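Local coordinates for catalase-3 (Neurospora crassa, PDB 4AJ9), which uses heme to break down hydrogen peroxide into dioxygen and water, and probably protects cells from its toxic effects, at residues I199-H205 / A237-W241; R215-G221 / R416-P422; D439-T443 / T509-N513; T576-A580 / L607-P613. One frame throughout, in Å; residues are numbered along the deposited sequence.

Interaction 1: residues I199-H205 / A237-W241; sequences IPRSYRH and AALVW
Ile199 turns CG1 into the crowded position between its backbone N and carbonyl carbon (chi1 49°), and its extended end then carries CD1 across to the backbone of 237-241. CD1 comes to rest 3.5 Å from Trp241 N. The second branch of Ile199 meets the indole at its rim: CG2 lies near the ring plane, 4.0 Å from Trp241 CE3. The two side chains cross at about a right angle. Leu239 directs its isobutyl group along the other segment, where CD2 meets CA and CD of Arg201. The backbones are joined by a single beta bridge between Pro200 and Ala238. Leu239 N donates to Ile199 O at 2.8 Å, nearly head-on to the carbonyl. Arg201 N donates to Ala237 O at 2.9 Å; the bond is straight, but the donor stands above the carbonyl plane. A third, longer bond of 3.3 Å runs from Ala237 N to a lone pair of His205 O. The methyl of Ala237 touches CB of Arg201, at 3.8 Å, and CB of His205. Ser202 OG is hydrogen-bonded to His205 ND1 at 2.7 Å, which helps fix the rotation of the imidazole. The guanidinium of Arg201 leads away to salt bridges with Asp586 and Asp258. The contact is buried in the catalase domain, with the side chain of Pro200 about 13 Å from a bound heme. It joins the loop after helix 187-193 to the loop between strand 223-232 and helix 241-250. Helix 254-264 packs against Arg201 and its neighbours, while Ala244 and Leu247 of helix 241-250 touch Ile199 and Leu239.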
# COMPACT_ATOMS: atom_id res chain seq x y z
N ILE C 199 7.33 -10.05 34.45
CA ILE C 199 8.67 -10.56 34.12
C ILE C 199 8.78 -12.08 34.25
O ILE C 199 9.58 -12.61 35.06
CB ILE C 199 9.77 -9.88 34.97
CG1 ILE C 199 9.39 -9.89 36.46
CG2 ILE C 199 9.99 -8.47 34.51
CD1 ILE C 199 10.47 -9.23 37.37
N PRO C 200 8.00 -12.81 33.44
CA PRO C 200 7.98 -14.27 33.47
C PRO C 200 9.32 -14.83 33.07
O PRO C 200 10.07 -14.21 32.30
CB PRO C 200 6.92 -14.62 32.41
CG PRO C 200 6.88 -13.44 31.52
CD PRO C 200 7.09 -12.27 32.42
N ARG C 201 9.62 -16.02 33.59
CA ARG C 201 10.83 -16.76 33.25
C ARG C 201 10.82 -17.21 31.80
O ARG C 201 11.87 -17.26 31.14
CB ARG C 201 10.99 -17.95 34.21
CG ARG C 201 11.87 -19.07 33.69
CD ARG C 201 13.31 -18.61 33.42
NE ARG C 201 14.13 -19.77 33.09
CZ ARG C 201 14.13 -20.34 31.90
NH1 ARG C 201 13.40 -19.84 30.91
NH2 ARG C 201 14.88 -21.42 31.68
N SER C 202 9.64 -17.53 31.27
CA SER C 202 9.51 -17.88 29.85
C SER C 202 8.05 -17.89 29.45
O SER C 202 7.17 -17.80 30.32
CB SER C 202 10.11 -19.25 29.57
OG SER C 202 9.17 -20.28 29.84
N TYR C 203 7.79 -17.99 28.15
CA TYR C 203 6.42 -18.13 27.64
C TYR C 203 5.83 -19.40 28.20
O TYR C 203 4.63 -19.48 28.46
CB TYR C 203 6.42 -18.23 26.12
CG TYR C 203 6.99 -17.04 25.36
CD1 TYR C 203 6.86 -15.74 25.84
CD2 TYR C 203 7.61 -17.22 24.13
CE1 TYR C 203 7.38 -14.64 25.11
CE2 TYR C 203 8.12 -16.17 23.41
CZ TYR C 203 7.99 -14.88 23.89
OH TYR C 203 8.52 -13.85 23.13
N ARG C 204 6.68 -20.41 28.38
CA ARG C 204 6.25 -21.73 28.82
C ARG C 204 5.82 -21.74 30.28
O ARG C 204 5.11 -22.66 30.72
CB ARG C 204 7.37 -22.76 28.60
CG ARG C 204 7.79 -22.89 27.14
CD ARG C 204 8.95 -23.87 26.98
NE ARG C 204 10.10 -23.49 27.79
CZ ARG C 204 10.63 -24.23 28.76
NH1 ARG C 204 10.10 -25.41 29.06
NH2 ARG C 204 11.68 -23.78 29.43
N HIS C 205 6.23 -20.72 31.02
CA HIS C 205 5.91 -20.59 32.44
C HIS C 205 4.90 -19.48 32.72
O HIS C 205 4.97 -18.84 33.78
CB HIS C 205 7.18 -20.38 33.26
CG HIS C 205 8.13 -21.53 33.19
ND1 HIS C 205 9.07 -21.67 32.19
CD2 HIS C 205 8.27 -22.62 33.99
CE1 HIS C 205 9.76 -22.78 32.38
NE2 HIS C 205 9.29 -23.38 33.46
N ALA C 237 6.51 -19.22 36.64
CA ALA C 237 7.80 -18.83 37.20
C ALA C 237 8.16 -17.44 36.71
O ALA C 237 7.81 -17.07 35.59
CB ALA C 237 8.89 -19.83 36.78
N ALA C 238 8.85 -16.67 37.55
CA ALA C 238 9.23 -15.30 37.17
C ALA C 238 10.64 -14.95 37.60
O ALA C 238 11.22 -15.57 38.50
CB ALA C 238 8.24 -14.31 37.74
N LEU C 239 11.20 -13.95 36.94
CA LEU C 239 12.52 -13.44 37.24
C LEU C 239 12.39 -12.40 38.35
O LEU C 239 11.29 -12.15 38.84
CB LEU C 239 13.09 -12.80 35.98
CG LEU C 239 13.05 -13.69 34.73
CD1 LEU C 239 13.52 -12.92 33.48
CD2 LEU C 239 13.88 -14.95 34.93
N VAL C 240 13.51 -11.78 38.75
CA VAL C 240 13.45 -10.56 39.55
C VAL C 240 13.86 -9.38 38.65
O VAL C 240 14.53 -9.59 37.64
CB VAL C 240 14.32 -10.65 40.83
CG1 VAL C 240 13.80 -11.77 41.73
CG2 VAL C 240 15.79 -10.88 40.50
N TRP C 241 13.44 -8.17 39.00
CA TRP C 241 13.64 -7.03 38.11
C TRP C 241 15.12 -6.77 37.77
O TRP C 241 15.47 -6.60 36.59
CB TRP C 241 12.98 -5.76 38.67
CG TRP C 241 13.19 -4.56 37.79
CD1 TRP C 241 13.78 -3.38 38.14
CD2 TRP C 241 12.84 -4.44 36.40
NE1 TRP C 241 13.81 -2.53 37.06
CE2 TRP C 241 13.24 -3.16 35.98
CE3 TRP C 241 12.23 -5.30 35.48
CZ2 TRP C 241 13.04 -2.70 34.68
CZ3 TRP C 241 12.04 -4.84 34.18
CH2 TRP C 241 12.44 -3.55 33.79

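Interaction 2: residues R215-G221 / R416-P422; sequences RLVTEDG and RGFFTTP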
# COMPACT_ATOMS: atom_id res chain seq x y z
N ARG C 215 -19.45 -16.36 25.38
CA ARG C 215 -20.55 -17.29 25.57
C ARG C 215 -20.28 -18.61 24.86
O ARG C 215 -19.82 -18.63 23.72
CB ARG C 215 -21.87 -16.71 25.04
CG ARG C 215 -22.47 -15.62 25.92
CD ARG C 215 -23.69 -14.96 25.28
NE ARG C 215 -24.49 -14.28 26.30
CZ ARG C 215 -24.61 -12.96 26.39
NH1 ARG C 215 -24.03 -12.17 25.50
NH2 ARG C 215 -25.35 -12.43 27.37
N LEU C 216 -20.58 -19.71 25.55
CA LEU C 216 -20.66 -21.01 24.88
C LEU C 216 -22.13 -21.24 24.57
O LEU C 216 -22.99 -20.93 25.40
CB LEU C 216 -20.11 -22.14 25.77
CG LEU C 216 -18.63 -22.06 26.12
CD1 LEU C 216 -18.21 -23.32 26.89
CD2 LEU C 216 -17.79 -21.92 24.84
N VAL C 217 -22.40 -21.74 23.37
CA VAL C 217 -23.77 -21.90 22.89
C VAL C 217 -23.94 -23.30 22.33
O VAL C 217 -23.15 -23.75 21.50
CB VAL C 217 -24.10 -20.86 21.80
CG1 VAL C 217 -25.58 -20.96 21.39
CG2 VAL C 217 -23.77 -19.47 22.31
N THR C 218 -24.96 -24.02 22.82
CA THR C 218 -25.21 -25.38 22.35
C THR C 218 -26.06 -25.33 21.08
O THR C 218 -26.58 -24.28 20.72
CB THR C 218 -25.96 -26.22 23.40
OG1 THR C 218 -27.20 -25.57 23.73
CG2 THR C 218 -25.14 -26.38 24.67
N GLU C 219 -26.23 -26.49 20.43
CA GLU C 219 -27.02 -26.59 19.20
C GLU C 219 -28.42 -25.97 19.32
O GLU C 219 -28.91 -25.37 18.37
CB GLU C 219 -27.19 -28.05 18.78
CG GLU C 219 -25.90 -28.83 18.61
CD GLU C 219 -25.01 -28.28 17.52
OE1 GLU C 219 -25.45 -27.37 16.77
OE2 GLU C 219 -23.86 -28.75 17.40
N ASP C 220 -29.06 -26.14 20.47
CA ASP C 220 -30.44 -25.68 20.64
C ASP C 220 -30.50 -24.21 21.01
O ASP C 220 -31.58 -23.62 21.14
CB ASP C 220 -31.17 -26.54 21.68
CG ASP C 220 -30.66 -26.32 23.08
OD1 ASP C 220 -29.69 -25.55 23.25
OD2 ASP C 220 -31.22 -26.92 24.02
N GLY C 221 -29.33 -23.60 21.17
CA GLY C 221 -29.26 -22.18 21.43
C GLY C 221 -29.08 -21.78 22.89
O GLY C 221 -29.01 -20.60 23.18
N ARG C 416 -24.99 -25.95 9.52
CA ARG C 416 -24.15 -25.65 10.67
C ARG C 416 -23.54 -24.25 10.60
O ARG C 416 -22.35 -24.06 10.83
CB ARG C 416 -23.07 -26.72 10.85
CG ARG C 416 -23.62 -28.05 11.37
CD ARG C 416 -22.53 -28.99 11.87
NE ARG C 416 -21.73 -28.42 12.95
CZ ARG C 416 -22.10 -28.36 14.23
NH1 ARG C 416 -23.29 -28.81 14.62
NH2 ARG C 416 -21.28 -27.82 15.14
N GLY C 417 -24.38 -23.27 10.30
CA GLY C 417 -23.92 -21.90 10.21
C GLY C 417 -23.71 -21.31 11.59
O GLY C 417 -24.20 -21.83 12.59
N PHE C 418 -22.95 -20.22 11.64
CA PHE C 418 -22.83 -19.45 12.87
C PHE C 418 -24.21 -18.89 13.22
O PHE C 418 -25.03 -18.63 12.34
CB PHE C 418 -21.85 -18.29 12.70
CG PHE C 418 -21.76 -17.42 13.91
CD1 PHE C 418 -20.91 -17.75 14.95
CD2 PHE C 418 -22.56 -16.28 14.03
CE1 PHE C 418 -20.84 -16.95 16.09
CE2 PHE C 418 -22.49 -15.48 15.15
CZ PHE C 418 -21.62 -15.82 16.19
N PHE C 419 -24.47 -18.71 14.51
CA PHE C 419 -25.66 -17.98 14.91
C PHE C 419 -25.42 -17.24 16.21
O PHE C 419 -24.73 -17.73 17.11
CB PHE C 419 -26.91 -18.89 14.99
CG PHE C 419 -26.81 -19.99 16.01
CD1 PHE C 419 -26.13 -21.17 15.72
CD2 PHE C 419 -27.43 -19.87 17.25
CE1 PHE C 419 -26.05 -22.19 16.65
CE2 PHE C 419 -27.36 -20.90 18.18
CZ PHE C 419 -26.67 -22.06 17.88
N THR C 420 -25.94 -16.03 16.27
CA THR C 420 -25.85 -15.23 17.49
C THR C 420 -26.78 -15.87 18.53
O THR C 420 -27.84 -16.39 18.18
CB THR C 420 -26.25 -13.78 17.20
OG1 THR C 420 -25.22 -13.15 16.42
CG2 THR C 420 -26.44 -13.00 18.49
N THR C 421 -26.37 -15.84 19.80
CA THR C 421 -27.17 -16.42 20.88
C THR C 421 -28.62 -15.95 20.77
O THR C 421 -28.89 -14.75 20.87
CB THR C 421 -26.65 -16.03 22.27
OG1 THR C 421 -25.24 -16.27 22.34
CG2 THR C 421 -27.36 -16.87 23.35
N PRO C 422 -29.55 -16.88 20.55
CA PRO C 422 -30.92 -16.47 20.26
C PRO C 422 -31.60 -15.67 21.39
O PRO C 422 -32.48 -14.84 21.12
CB PRO C 422 -31.66 -17.80 20.00
CG PRO C 422 -30.75 -18.87 20.47
CD PRO C 422 -29.36 -18.34 20.44
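Gly221 and Pro422 bring the two backbones closest, with CA atoms 6.1 Å apart, at the end of the type I turn Thr218 to Gly221, which follows strand 214-217. The contact joins this turn, off the antiparallel sheet, to the loop before strand 425-427, without a backbone hydrogen bond. Pro422 lays CD against the carbonyl oxygen of Gly221 at 3.6 Å. Phe419 has CG in the position between backbone N and carbonyl carbon (chi1 62°), and this swings its ring to the turn. Thr218 O and Gly221 CA lie at the ring edge, near its plane; CZ is 3.6 Å from Thr218 O. Val217 divides its methyls: CG1 packs on Phe419 CE2 at 3.7 Å, and CG2 on Thr421 OG1 at 3.5 Å. That hydroxyl also touches CD of Arg215 and is hydrogen-bonded to Asp338. Beyond the ring, Arg416 NH1 donates to Glu219 OE2 in a nearly straight 2.8 Å salt bridge. It lies in the guanidinium plane but meets the oxygen on its syn side, 34° out of the carboxylate plane. The two planes are 68° apart. Arg335 holds the other oxygen of Glu219, and Glu130 pairs with NE of Arg416. The contact thus combines packing of Val217, Gly221 and backbone carbonyl oxygens around Phe419 with a salt bridge whose two ions each have a second opposite charge as partner, which probably stabilises both.

Interaction 3: residues D439-T443 / T509-N513; sequences DDHYT and TYYHN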
# COMPACT_ATOMS: atom_id res chain seq x y z
N ASP C 439 -18.18 0.71 38.09
CA ASP C 439 -17.58 1.82 38.85
C ASP C 439 -16.42 1.51 39.81
O ASP C 439 -15.65 2.41 40.15
CB ASP C 439 -18.67 2.58 39.63
CG ASP C 439 -19.47 3.52 38.75
OD1 ASP C 439 -19.13 3.64 37.55
OD2 ASP C 439 -20.42 4.16 39.26
N ASP C 440 -16.29 0.27 40.27
CA ASP C 440 -15.32 -0.06 41.32
C ASP C 440 -13.94 -0.41 40.75
O ASP C 440 -13.78 -1.44 40.11
CB ASP C 440 -15.84 -1.21 42.19
CG ASP C 440 -14.90 -1.55 43.35
OD1 ASP C 440 -13.66 -1.47 43.18
OD2 ASP C 440 -15.41 -1.92 44.43
N HIS C 441 -12.96 0.45 41.01
CA HIS C 441 -11.64 0.28 40.39
C HIS C 441 -10.54 -0.19 41.34
O HIS C 441 -9.40 -0.36 40.92
CB HIS C 441 -11.21 1.59 39.74
CG HIS C 441 -12.23 2.17 38.81
ND1 HIS C 441 -12.76 1.45 37.76
CD2 HIS C 441 -12.81 3.39 38.77
CE1 HIS C 441 -13.62 2.21 37.10
NE2 HIS C 441 -13.67 3.40 37.70
N TYR C 442 -10.89 -0.41 42.61
CA TYR C 442 -9.88 -0.60 43.64
C TYR C 442 -9.99 -1.92 44.40
O TYR C 442 -9.00 -2.45 44.89
CB TYR C 442 -9.96 0.57 44.63
CG TYR C 442 -9.90 1.92 43.94
CD1 TYR C 442 -8.69 2.48 43.58
CD2 TYR C 442 -11.07 2.63 43.67
CE1 TYR C 442 -8.63 3.72 42.96
CE2 TYR C 442 -11.02 3.87 43.04
CZ TYR C 442 -9.80 4.41 42.69
OH TYR C 442 -9.75 5.64 42.08
N THR C 443 -11.21 -2.44 44.49
CA THR C 443 -11.44 -3.65 45.27
C THR C 443 -10.61 -4.83 44.77
O THR C 443 -9.96 -5.52 45.57
CB THR C 443 -12.95 -4.01 45.32
OG1 THR C 443 -13.66 -2.98 46.02
CG2 THR C 443 -13.15 -5.34 46.02
N THR C 509 -12.50 3.29 51.98
CA THR C 509 -13.70 2.94 51.22
C THR C 509 -13.60 1.55 50.59
O THR C 509 -14.50 0.71 50.72
CB THR C 509 -13.99 3.99 50.13
OG1 THR C 509 -14.04 5.29 50.72
CG2 THR C 509 -15.32 3.70 49.41
N TYR C 510 -12.48 1.28 49.93
CA TYR C 510 -12.34 0.02 49.21
C TYR C 510 -11.46 -1.03 49.91
O TYR C 510 -11.31 -2.13 49.41
CB TYR C 510 -11.86 0.29 47.77
CG TYR C 510 -12.81 1.16 46.95
CD1 TYR C 510 -13.84 0.59 46.22
CD2 TYR C 510 -12.67 2.53 46.92
CE1 TYR C 510 -14.70 1.37 45.47
CE2 TYR C 510 -13.54 3.33 46.19
CZ TYR C 510 -14.55 2.73 45.47
OH TYR C 510 -15.42 3.51 44.73
N TYR C 511 -10.89 -0.69 51.07
CA TYR C 511 -10.00 -1.64 51.75
C TYR C 511 -10.76 -2.90 52.16
O TYR C 511 -11.93 -2.85 52.50
CB TYR C 511 -9.38 -1.03 53.02
CG TYR C 511 -8.52 0.20 52.84
CD1 TYR C 511 -8.11 0.63 51.57
CD2 TYR C 511 -8.10 0.93 53.94
CE1 TYR C 511 -7.32 1.77 51.43
CE2 TYR C 511 -7.31 2.05 53.81
CZ TYR C 511 -6.92 2.47 52.56
OH TYR C 511 -6.14 3.61 52.45
N HIS C 512 -10.08 -4.04 52.11
CA HIS C 512 -10.67 -5.30 52.57
C HIS C 512 -9.53 -6.29 52.73
O HIS C 512 -8.41 -6.01 52.29
CB HIS C 512 -11.70 -5.81 51.56
CG HIS C 512 -11.11 -6.29 50.27
ND1 HIS C 512 -10.62 -7.57 50.10
CD2 HIS C 512 -10.94 -5.66 49.08
CE1 HIS C 512 -10.17 -7.71 48.87
NE2 HIS C 512 -10.35 -6.56 48.23
N ASN C 513 -9.82 -7.44 53.33
CA ASN C 513 -8.79 -8.45 53.61
C ASN C 513 -9.01 -9.75 52.85
O ASN C 513 -8.40 -10.77 53.18
CB ASN C 513 -8.75 -8.76 55.10
CG ASN C 513 -8.62 -7.51 55.94
OD1 ASN C 513 -7.79 -6.65 55.65
ND2 ASN C 513 -9.46 -7.39 56.96
O HOH W 1 -14.12 3.23 42.04
O HOH W 2 -14.03 -3.52 48.64
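CD2 of Tyr442 sits over one face of the Tyr510 ring, 3.6 Å from Tyr510 CE2. The ring planes meet obliquely at 45°, with centroids 5.0 Å apart. One edge of the Tyr510 ring receives Asp440 OD2 and Thr443 OG1, both near its plane; OD2 is 3.5 Å from CD1. His512 makes the direct polar link: its NE2 donates to Thr443 O at 2.9 Å. The bond lies in the imidazole plane, and the donor is tilted 26° from the carbonyl plane. CG2 of Thr443 packs beside the same ring.

The carboxylate of Asp440 also organises the start of helix 443-450. Asp440 holds CG anti to its backbone N (chi1 -177°), which lets OD1 accept from Tyr442 N, an Asx turn, and from Thr443 N at 2.9 Å. OD2 uses its syn lone pair for Thr443 OG1 at 2.6 Å. Two waters complete the link. One joins Tyr510 OH to Asp439 O and His441 N; the other donates to Thr443 OG1 and Tyr510 O. Farther out, Tyr442 OH is hydrogen-bonded to Gln483 of helix 474-487, and His512 ND1 to Asn514 N. The contact therefore ties a helix start to a surface loop. Since its NE2 is a donor and its ND1 an acceptor, His512 is probably a neutral imidazole. The carboxylate of Asp440, gripped by three donors, probably stays ionised beside the weakly positive rim of the tyrosine ring.

Interaction 4: residues T576-A580 / L607-P613; sequences TYSAA and LFPAGRP
Arg612 puts one nitrogen, NH1, between two successive carbonyls: it donates to Tyr577 O and to Ser578 O, each at 2.9 Å. Neither bond is straight, with N-H...O angles of 146° and 135°. Ser578 O lies in the guanidinium plane, yet NH1 stands well above the plane of that carbonyl. Tyr577 O is tilted from the guanidinium plane and also accepts from Ala580 N within its own turn. The arginine chain reaches this place by bending twice, at chi2 and chi3, and Pro609 CD lies over one guanidinium face, toward its rim. A water takes a bond from NH2.

The phenol ring of Tyr577 is held by two neighbours. Pro613 sets CG over one face, 4.0 Å from the ring centroid, as a CH-pi contact. Phe608 receives the edge of the tyrosine ring toward its own face, with centroids 5.5 Å apart. The two residues also meet through Tyr577 CB and Phe608 CD2, at 3.7 Å. The phenol OH is hydrogen-bonded to Ser538 O. Ser578 brings CB to 3.4 Å from Leu607 O, and a second water bridges Ser578 N and Leu607 O.

Phe466 and Arg465 of a neighbouring subunit pack on Ser578 and Leu607. Thr576 OG1 accepts from Ala579 N in an ST motif. In the other segment, a type II turn from Pro609 to Arg612 leads into helix 612-622. The contact thus joins the turn that follows edge strand 575-576 to the start of that helix, in the alpha/beta C-terminal domain of long catalases, which by family resembles class I glutamine amidotransferases.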
# COMPACT_ATOMS: atom_id res chain seq x y z
N THR C 576 32.51 -19.76 26.75
CA THR C 576 33.60 -19.08 27.44
C THR C 576 33.05 -18.16 28.51
O THR C 576 31.90 -17.73 28.43
CB THR C 576 34.43 -18.20 26.48
OG1 THR C 576 33.59 -17.17 25.94
CG2 THR C 576 35.02 -19.04 25.35
N TYR C 577 33.89 -17.84 29.49
CA TYR C 577 33.49 -16.87 30.51
C TYR C 577 33.10 -15.55 29.89
O TYR C 577 32.19 -14.88 30.37
CB TYR C 577 34.60 -16.68 31.55
CG TYR C 577 34.56 -17.74 32.61
CD1 TYR C 577 33.51 -17.79 33.53
CD2 TYR C 577 35.55 -18.71 32.69
CE1 TYR C 577 33.46 -18.77 34.50
CE2 TYR C 577 35.51 -19.70 33.67
CZ TYR C 577 34.46 -19.72 34.57
OH TYR C 577 34.41 -20.70 35.54
N SER C 578 33.79 -15.19 28.80
CA SER C 578 33.54 -13.92 28.11
C SER C 578 32.09 -13.86 27.63
O SER C 578 31.42 -12.83 27.78
CB SER C 578 34.50 -13.75 26.93
OG SER C 578 34.28 -12.52 26.25
N ALA C 579 31.61 -14.97 27.10
CA ALA C 579 30.28 -15.05 26.52
C ALA C 579 29.18 -15.36 27.54
O ALA C 579 27.99 -15.32 27.22
CB ALA C 579 30.25 -16.09 25.41
N ALA C 580 29.58 -15.67 28.78
CA ALA C 580 28.62 -16.16 29.77
C ALA C 580 28.06 -15.08 30.69
O ALA C 580 28.72 -14.08 30.99
CB ALA C 580 29.23 -17.28 30.61
N LEU C 607 41.30 -13.34 28.62
CA LEU C 607 40.22 -14.09 27.98
C LEU C 607 38.80 -13.70 28.42
O LEU C 607 37.82 -14.04 27.76
CB LEU C 607 40.44 -15.60 28.14
CG LEU C 607 41.61 -16.14 27.31
CD1 LEU C 607 41.96 -17.58 27.71
CD2 LEU C 607 41.32 -16.02 25.81
N PHE C 608 38.68 -13.00 29.54
CA PHE C 608 37.37 -12.53 29.99
C PHE C 608 37.47 -11.26 30.81
O PHE C 608 38.54 -10.92 31.30
CB PHE C 608 36.63 -13.63 30.77
CG PHE C 608 37.43 -14.20 31.92
CD1 PHE C 608 37.49 -13.53 33.13
CD2 PHE C 608 38.11 -15.40 31.78
CE1 PHE C 608 38.21 -14.06 34.20
CE2 PHE C 608 38.84 -15.92 32.84
CZ PHE C 608 38.88 -15.25 34.05
N PRO C 609 36.35 -10.53 30.94
CA PRO C 609 36.35 -9.30 31.74
C PRO C 609 36.68 -9.56 33.21
O PRO C 609 36.25 -10.57 33.78
CB PRO C 609 34.91 -8.78 31.60
CG PRO C 609 34.46 -9.34 30.25
CD PRO C 609 35.08 -10.71 30.20
N ALA C 610 37.45 -8.65 33.82
CA ALA C 610 37.83 -8.77 35.22
C ALA C 610 36.64 -9.16 36.10
O ALA C 610 35.57 -8.57 35.99
CB ALA C 610 38.45 -7.46 35.71
N GLY C 611 36.82 -10.16 36.96
CA GLY C 611 35.78 -10.54 37.90
C GLY C 611 34.63 -11.39 37.38
O GLY C 611 33.71 -11.72 38.13
N ARG C 612 34.67 -11.77 36.10
CA ARG C 612 33.53 -12.43 35.46
C ARG C 612 33.02 -13.71 36.17
O ARG C 612 31.83 -13.83 36.43
CB ARG C 612 33.80 -12.69 33.97
CG ARG C 612 32.74 -13.51 33.24
CD ARG C 612 31.34 -12.87 33.27
NE ARG C 612 31.30 -11.50 32.78
CZ ARG C 612 31.27 -11.15 31.50
NH1 ARG C 612 31.31 -12.08 30.55
NH2 ARG C 612 31.22 -9.86 31.16
N PRO C 613 33.93 -14.65 36.49
CA PRO C 613 33.45 -15.82 37.25
C PRO C 613 32.76 -15.40 38.54
O PRO C 613 31.66 -15.87 38.82
CB PRO C 613 34.74 -16.60 37.52
CG PRO C 613 35.67 -16.20 36.39
CD PRO C 613 35.36 -14.74 36.17
O HOH W 3 36.48 -16.54 28.52
O HOH W 4 30.83 -9.44 28.27

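In the fold
From the N terminus, interaction 1 opens at 199-205 and closes a loop of 31 residues at 237-241, within the catalase domain. Interaction 2 opens inside that loop, at 215-221, and closes only at 416-422, so interactions 1 and 2 cross along the chain. It ties the turn after strand 214-217 to the loop before strand 425-427. Interaction 3 follows in series. It spans the mainly helical region between 439-443 and 509-513, and ties the loop beyond that region to the start of helix 443-450. Interaction 4 is local to the C-terminal domain, joining 576-580 to 607-613. It lies on the opposite side of the chain's centre from interaction 2. No two contacts touch.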